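Local atomic coordinates of PadR family transcriptional regulator (Listeria monocytogenes, PDB entry 6ABQ), a protein that probably binds DNA as a dimeric PadR-family transcription factor, LftR, whose control of gene expression appears to respond to a ligand. Residues Ile22-Ser27 with Ile94-Trp99. Sequence-based numbering, arbitrary orientation.
Sequences ILERIS and IFWKRW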
# COMPACT_ATOMS: atom_id res chain seq x y z
N ILE B 22 -1.37 -1.34 12.56
CA ILE B 22 -2.12 -2.02 13.61
C ILE B 22 -1.16 -2.66 14.62
O ILE B 22 -1.31 -2.45 15.82
CB ILE B 22 -3.16 -3.01 13.02
CG1 ILE B 22 -4.22 -2.22 12.23
CG2 ILE B 22 -3.83 -3.82 14.13
CD1 ILE B 22 -5.16 -3.04 11.37
N LEU B 23 -0.16 -3.40 14.12
CA LEU B 23 0.90 -3.95 14.96
C LEU B 23 1.60 -2.85 15.79
O LEU B 23 1.83 -3.04 16.99
CB LEU B 23 1.93 -4.74 14.12
CG LEU B 23 1.54 -6.09 13.50
CD1 LEU B 23 2.61 -6.56 12.51
CD2 LEU B 23 1.28 -7.18 14.53
N GLU B 24 1.90 -1.71 15.16
CA GLU B 24 2.49 -0.55 15.84
C GLU B 24 1.61 -0.02 16.97
O GLU B 24 2.12 0.25 18.06
CB GLU B 24 2.84 0.57 14.84
CG GLU B 24 3.42 1.84 15.46
CD GLU B 24 4.85 1.69 15.98
OE1 GLU B 24 5.64 0.89 15.44
OE2 GLU B 24 5.19 2.40 16.94
N ARG B 25 0.31 0.12 16.71
CA ARG B 25 -0.65 0.55 17.72
C ARG B 25 -0.76 -0.47 18.87
O ARG B 25 -0.79 -0.08 20.04
CB ARG B 25 -2.03 0.82 17.08
CG ARG B 25 -3.17 1.11 18.06
CD ARG B 25 -2.93 2.38 18.89
NE ARG B 25 -3.89 2.51 19.98
CZ ARG B 25 -3.77 1.95 21.18
NH1 ARG B 25 -2.72 1.19 21.49
NH2 ARG B 25 -4.71 2.15 22.09
N ILE B 26 -0.80 -1.76 18.53
CA ILE B 26 -0.85 -2.84 19.54
C ILE B 26 0.42 -2.87 20.42
O ILE B 26 0.33 -3.08 21.64
CB ILE B 26 -1.18 -4.22 18.91
CG1 ILE B 26 -2.54 -4.19 18.20
CG2 ILE B 26 -1.20 -5.33 19.96
CD1 ILE B 26 -2.88 -5.42 17.36
N SER B 27 1.58 -2.62 19.80
CA SER B 27 2.88 -2.58 20.48
C SER B 27 2.93 -1.55 21.62
O SER B 27 3.72 -1.70 22.56
CB SER B 27 4.00 -2.26 19.49
OG SER B 27 4.13 -0.86 19.29
N ILE B 94 10.59 -5.88 11.33
CA ILE B 94 10.72 -6.29 9.92
C ILE B 94 9.87 -5.41 8.98
O ILE B 94 10.36 -5.01 7.92
CB ILE B 94 10.46 -7.81 9.73
CG1 ILE B 94 11.56 -8.63 10.40
CG2 ILE B 94 10.42 -8.18 8.25
CD1 ILE B 94 11.19 -10.08 10.66
N PHE B 95 8.63 -5.11 9.38
CA PHE B 95 7.74 -4.20 8.63
C PHE B 95 8.39 -2.84 8.36
O PHE B 95 8.35 -2.36 7.23
CB PHE B 95 6.38 -4.01 9.31
CG PHE B 95 5.62 -2.80 8.80
CD1 PHE B 95 4.93 -2.85 7.59
CD2 PHE B 95 5.62 -1.61 9.53
CE1 PHE B 95 4.25 -1.73 7.11
CE2 PHE B 95 4.94 -0.49 9.05
CZ PHE B 95 4.25 -0.55 7.84
N TRP B 96 8.95 -2.23 9.41
CA TRP B 96 9.60 -0.91 9.31
C TRP B 96 10.82 -0.93 8.38
O TRP B 96 11.04 0.03 7.63
CB TRP B 96 9.96 -0.35 10.69
CG TRP B 96 8.75 0.09 11.51
CD1 TRP B 96 8.35 -0.41 12.71
CD2 TRP B 96 7.80 1.12 11.16
NE1 TRP B 96 7.21 0.24 13.14
CE2 TRP B 96 6.85 1.18 12.21
CE3 TRP B 96 7.66 1.99 10.07
CZ2 TRP B 96 5.78 2.08 12.20
CZ3 TRP B 96 6.60 2.88 10.06
CH2 TRP B 96 5.67 2.93 11.12
N LYS B 97 11.60 -2.01 8.43
CA LYS B 97 12.72 -2.22 7.52
C LYS B 97 12.26 -2.29 6.06
O LYS B 97 12.85 -1.65 5.19
CB LYS B 97 13.53 -3.46 7.91
CG LYS B 97 14.79 -3.14 8.71
CD LYS B 97 15.21 -4.23 9.70
CE LYS B 97 15.96 -5.40 9.06
NZ LYS B 97 17.26 -5.02 8.42
N ARG B 98 11.18 -3.03 5.80
CA ARG B 98 10.66 -3.21 4.44
C ARG B 98 9.95 -1.94 3.93
O ARG B 98 10.12 -1.56 2.75
CB ARG B 98 9.73 -4.42 4.37
CG ARG B 98 10.44 -5.74 4.60
CD ARG B 98 9.45 -6.88 4.75
NE ARG B 98 10.10 -8.17 4.57
CZ ARG B 98 9.62 -9.33 4.99
NH1 ARG B 98 8.47 -9.40 5.65
NH2 ARG B 98 10.31 -10.44 4.76
N TRP B 99 9.18 -1.31 4.81
CA TRP B 99 8.52 -0.04 4.53
C TRP B 99 9.51 1.09 4.21
O TRP B 99 9.24 1.89 3.32
CB TRP B 99 7.57 0.38 5.67
CG TRP B 99 6.71 1.57 5.29
CD1 TRP B 99 5.51 1.54 4.62
CD2 TRP B 99 7.01 2.95 5.52
NE1 TRP B 99 5.04 2.82 4.43
CE2 TRP B 99 5.93 3.70 4.97
CE3 TRP B 99 8.07 3.63 6.14
CZ2 TRP B 99 5.90 5.11 5.03
CZ3 TRP B 99 8.03 5.03 6.20
CH2 TRP B 99 6.95 5.75 5.65
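Glu24 and Trp96 join two helices through one side-chain hydrogen bond. Trp96 NE1 donates to Glu24 OE1 over 2.9 Å. The bond is bent, with an N-H...O angle of 143°. OE1 lies at the indole edge, close to the ring plane. On the acceptor side, the N-H reaches the anti side of OE1 from 30° out of the carboxylate plane. The two flat groups are steeply inclined to each other, their planes 69° apart. Glu24 CG stands anti to the backbone N, and a bend at chi2 then brings OE1 to the indole N-H. Within the helix, Ser27 OG donates to the Glu24 backbone O over 2.6 Å.

Van der Waals contact is slight. Glu24 CD rests 3.9 Å from Trp96 CZ2, on the benzo ring next to CE2. On the Trp96 side, Phe95 CE2 lies over one face of the indole, toward its rim.

Charge adds a second hold on the carboxylate. Glu24 OE2 forms a salt bridge with Arg28, so the two carboxylate oxygens of Glu24 have different partners.

The contact ties helix 17-27 of the winged helix-turn-helix domain to the long C-terminal helix 86-110. It lies at the surface near the dimer interface, where Val109 of the second subunit packs on Glu24 and Lys110 of that subunit on Trp96. Deeper in, Leu23 packs on Leu92 of helix 86-110, Leu60 of helix 50-62 and Leu84 of strand 78-84.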